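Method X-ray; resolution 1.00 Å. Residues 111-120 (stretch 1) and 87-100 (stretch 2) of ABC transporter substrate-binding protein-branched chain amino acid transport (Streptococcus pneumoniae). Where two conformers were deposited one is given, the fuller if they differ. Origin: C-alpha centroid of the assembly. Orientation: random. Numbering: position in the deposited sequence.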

# COMPACT_ATOMS: atom_id res chain seq x y z
N GLY A 111 -1.34 12.06 -8.40
CA GLY A 111 -1.96 12.34 -9.69
C GLY A 111 -2.37 11.16 -10.52
O GLY A 111 -2.83 11.34 -11.66
N LEU A 112 -2.31 9.98 -9.95
CA LEU A 112 -2.60 8.82 -10.73
C LEU A 112 -4.03 8.77 -11.30
O LEU A 112 -4.25 8.24 -12.40
CB LEU A 112 -2.21 7.63 -9.89
CG LEU A 112 -2.30 6.32 -10.65
CD1 LEU A 112 -1.47 6.31 -11.94
CD2 LEU A 112 -1.89 5.20 -9.71
N THR A 113 -5.00 9.27 -10.55
CA THR A 113 -6.37 9.29 -11.01
C THR A 113 -6.77 10.48 -11.89
O THR A 113 -7.90 10.51 -12.35
CB THR A 113 -7.32 9.34 -9.79
OG1 THR A 113 -6.97 10.49 -9.02
CG2 THR A 113 -7.27 8.07 -8.95
N LYS A 114 -5.87 11.42 -12.16
CA LYS A 114 -6.28 12.62 -12.91
C LYS A 114 -6.87 12.29 -14.26
O LYS A 114 -6.20 11.71 -15.11
CB LYS A 114 -5.13 13.63 -13.06
CG LYS A 114 -4.80 14.40 -11.80
CD LYS A 114 -3.65 15.41 -11.85
CE LYS A 114 -3.62 16.00 -10.40
NZ LYS A 114 -2.60 17.03 -10.03
N GLY A 115 -8.13 12.69 -14.47
CA GLY A 115 -8.82 12.42 -15.73
C GLY A 115 -9.17 10.97 -16.01
O GLY A 115 -9.67 10.66 -17.09
N GLN A 116 -8.96 10.09 -15.03
CA GLN A 116 -9.18 8.65 -15.23
C GLN A 116 -10.56 8.26 -14.79
O GLN A 116 -10.79 7.95 -13.62
CB GLN A 116 -8.12 7.87 -14.45
CG GLN A 116 -6.68 8.14 -14.86
CD GLN A 116 -6.26 7.48 -16.15
OE1 GLN A 116 -7.06 6.87 -16.86
NE2 GLN A 116 -4.98 7.58 -16.47
N ASP A 117 -11.51 8.23 -15.71
CA ASP A 117 -12.86 7.94 -15.30
C ASP A 117 -13.03 6.48 -14.81
O ASP A 117 -14.01 6.20 -14.13
CB ASP A 117 -13.81 8.29 -16.43
CG ASP A 117 -15.20 8.56 -15.94
OD1 ASP A 117 -15.34 9.17 -14.86
OD2 ASP A 117 -16.14 8.23 -16.67
N TYR A 118 -12.10 5.58 -15.16
CA TYR A 118 -12.20 4.18 -14.75
C TYR A 118 -11.22 3.75 -13.68
O TYR A 118 -11.12 2.56 -13.41
CB TYR A 118 -12.15 3.26 -15.98
CG TYR A 118 -13.42 3.39 -16.80
CD1 TYR A 118 -14.52 2.61 -16.50
CD2 TYR A 118 -13.55 4.33 -17.81
CE1 TYR A 118 -15.71 2.74 -17.18
CE2 TYR A 118 -14.76 4.47 -18.52
CZ TYR A 118 -15.83 3.67 -18.17
OH TYR A 118 -17.03 3.79 -18.85
N LEU A 119 -10.49 4.68 -13.06
CA LEU A 119 -9.56 4.34 -11.99
C LEU A 119 -10.04 4.90 -10.66
O LEU A 119 -10.47 6.05 -10.57
CB LEU A 119 -8.16 4.89 -12.25
CG LEU A 119 -7.08 4.48 -11.24
CD1 LEU A 119 -6.85 2.97 -11.23
CD2 LEU A 119 -5.78 5.20 -11.56
N PHE A 120 -9.93 4.06 -9.62
CA PHE A 120 -10.22 4.43 -8.25
C PHE A 120 -9.03 4.04 -7.39
O PHE A 120 -8.43 2.99 -7.63
CB PHE A 120 -11.50 3.75 -7.73
CG PHE A 120 -12.71 4.18 -8.51
CD1 PHE A 120 -13.00 3.60 -9.74
CD2 PHE A 120 -13.51 5.22 -8.07
CE1 PHE A 120 -14.07 4.04 -10.51
CE2 PHE A 120 -14.58 5.66 -8.82
CZ PHE A 120 -14.87 5.06 -10.04
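Stretch 2, residues 87-100: ATAAAVANATKAGV

The two stretches bury 475 Å² between them, both sides summed, yet no direct hydrogen bond joins them; the polar traffic passes through waters, and the most distinctive direct contact is a glycine laid on an aromatic ring. Gly 99 CA stands 3.9 Å from the centroid of the Tyr 118 ring, the centroid of atoms CG to CZ, and only 24° off the ring normal, which places it over the face and defines a CH-pi contact. The ring also meets the backbone beyond: Tyr 118 CE1 is 3.2 Å from Gly 99 O, and Tyr 118 CD1 is 3.6 Å from Val 100 C. Tyr 118 accordingly has 108 Å² covered by stretch 2, the largest share of any residue here.

The backbone of stretch 2 brings the glycine in at the end of its helix. Residues 87-97 belong to a helix that begins earlier in the chain and is kinked where the N atoms of Ala 93 and Asn 94 lack a bond to the preceding turn. Gly 99 then leaves helical geometry at phi/psi 65/36, in a Schellman motif: Gly 99 N bonds to Thr 96 O at 2.9 Å, and Val 100 N reaches back to Ala 95 O at 3.1 Å. Positive phi by itself favours glycine.

Stretch 1 is mostly turns, type I from Gly 111 to Lys 114, type II from Thr 113 to Gln 116 and type I from Gln 116 to Leu 119, before a strand starts at Leu 119. The nearest CA pairs are Leu 112 with Ala 89 (CA to CA 7.1 Å), Leu 119 with Val 92 (CA to CA 6.6 Å) and Tyr 118 with Thr 96 (CA to CA 5.6 Å). From Leu 112 to Tyr 118 the register advances from Ala 89 to Thr 96, so the two run in the same general sense there; at Leu 119 it steps back to Val 92.

Toward the start of stretch 2 the packing is largely carbon against carbon. Leu 112 CD2 lies 3.8 Å from Thr 88 CG2, and Leu 112 CD1 lies 4.0 Å from Ala 89 CB. Leu 119 touches two successive helical turns, with CD1 3.9 Å from Thr 88 CG2 and CB 3.9 Å from Val 92 CG2. Val 92, its CA-to-CB bond directed toward stretch 1, also has CG2 3.5 Å from Gln 116 OE1.

Farther along, water joins the surfaces. Thr 96 OG1 donates to Val 92 O at 2.8 Å, anchoring the hydroxyl to its own helix while leaving it able to accept from water. Water 1 donates to Thr 96 OG1 (2.7 Å from its O) and Gln 116 OE1 (2.8 Å from its O), and accepts from Tyr 118 N (3.0 Å from its O). The O of water 2 lies 2.7 Å from Gln 116 OE1 and, as a weak bond, 3.5 Å from Thr 96 OG1, donating to both. Beside the CH-pi contact, the O of water 3 lies 2.7 Å from Gly 99 O, to which it donates, and 2.8 Å from Tyr 118 OH.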

# COMPACT_ATOMS: atom_id res chain seq x y z
N ALA A 87 2.70 -0.68 -11.65
CA ALA A 87 1.80 -1.68 -12.22
C ALA A 87 0.40 -1.08 -12.47
O ALA A 87 -0.20 -1.34 -13.52
CB ALA A 87 1.73 -2.87 -11.34
N THR A 88 -0.09 -0.28 -11.53
CA THR A 88 -1.42 0.34 -11.70
C THR A 88 -1.43 1.29 -12.91
O THR A 88 -2.34 1.28 -13.72
CB THR A 88 -1.85 1.04 -10.40
OG1 THR A 88 -2.01 0.08 -9.36
CG2 THR A 88 -3.20 1.74 -10.57
N ALA A 89 -0.39 2.12 -13.01
CA ALA A 89 -0.25 3.06 -14.12
C ALA A 89 -0.22 2.31 -15.47
O ALA A 89 -0.70 2.82 -16.47
CB ALA A 89 1.01 3.91 -13.97
N ALA A 90 0.39 1.13 -15.48
CA ALA A 90 0.48 0.31 -16.69
C ALA A 90 -0.81 -0.43 -17.02
O ALA A 90 -0.95 -0.90 -18.15
CB ALA A 90 1.65 -0.69 -16.56
N ALA A 91 -1.69 -0.61 -16.04
CA ALA A 91 -2.92 -1.34 -16.23
C ALA A 91 -4.14 -0.50 -16.61
O ALA A 91 -5.05 -0.98 -17.28
CB ALA A 91 -3.27 -2.07 -14.91
N VAL A 92 -4.13 0.77 -16.21
CA VAL A 92 -5.33 1.59 -16.32
C VAL A 92 -5.85 1.80 -17.72
O VAL A 92 -7.06 1.73 -17.94
CB VAL A 92 -5.19 2.93 -15.52
CG1 VAL A 92 -4.05 3.80 -16.02
CG2 VAL A 92 -6.50 3.70 -15.52
N ALA A 93 -4.99 2.08 -18.71
CA ALA A 93 -5.51 2.34 -20.05
C ALA A 93 -6.23 1.13 -20.64
O ALA A 93 -7.24 1.28 -21.33
CB ALA A 93 -4.40 2.80 -20.99
N ASN A 94 -5.74 -0.06 -20.32
CA ASN A 94 -6.36 -1.28 -20.83
C ASN A 94 -7.72 -1.52 -20.21
O ASN A 94 -8.64 -1.94 -20.91
CB ASN A 94 -5.42 -2.48 -20.73
CG ASN A 94 -4.22 -2.35 -21.65
OD1 ASN A 94 -4.25 -1.59 -22.62
ND2 ASN A 94 -3.18 -3.13 -21.39
N ALA A 95 -7.88 -1.25 -18.92
CA ALA A 95 -9.19 -1.37 -18.31
C ALA A 95 -10.15 -0.31 -18.93
O ALA A 95 -11.31 -0.58 -19.23
CB ALA A 95 -9.11 -1.16 -16.80
N THR A 96 -9.62 0.90 -19.11
CA THR A 96 -10.40 2.02 -19.65
C THR A 96 -10.94 1.72 -21.05
O THR A 96 -12.09 2.06 -21.36
CB THR A 96 -9.55 3.28 -19.62
OG1 THR A 96 -9.19 3.56 -18.27
CG2 THR A 96 -10.32 4.46 -20.19
N LYS A 97 -10.11 1.12 -21.89
CA LYS A 97 -10.55 0.79 -23.25
C LYS A 97 -11.79 -0.06 -23.28
O LYS A 97 -12.62 0.06 -24.18
CB LYS A 97 -9.44 0.10 -24.05
CG LYS A 97 -8.38 1.09 -24.50
CD LYS A 97 -7.31 0.49 -25.38
CE LYS A 97 -6.52 -0.51 -24.63
NZ LYS A 97 -5.37 -1.04 -25.41
N ALA A 98 -11.90 -0.95 -22.30
CA ALA A 98 -13.05 -1.86 -22.17
C ALA A 98 -14.17 -1.29 -21.32
O ALA A 98 -15.19 -1.94 -21.13
CB ALA A 98 -12.61 -3.20 -21.61
N GLY A 99 -13.98 -0.09 -20.77
CA GLY A 99 -14.99 0.54 -19.91
C GLY A 99 -15.22 -0.22 -18.61
O GLY A 99 -16.36 -0.28 -18.10
N VAL A 100 -14.15 -0.79 -18.05
CA VAL A 100 -14.20 -1.56 -16.81
C VAL A 100 -13.49 -0.79 -15.70
O VAL A 100 -12.33 -0.45 -15.84
CB VAL A 100 -13.55 -2.96 -17.03
CG1 VAL A 100 -13.48 -3.71 -15.70
CG2 VAL A 100 -14.33 -3.76 -18.06
O HOH W 1 -9.66 5.82 -16.84
O HOH W 2 -6.34 5.38 -19.03
O HOH W 3 -18.28 1.27 -19.30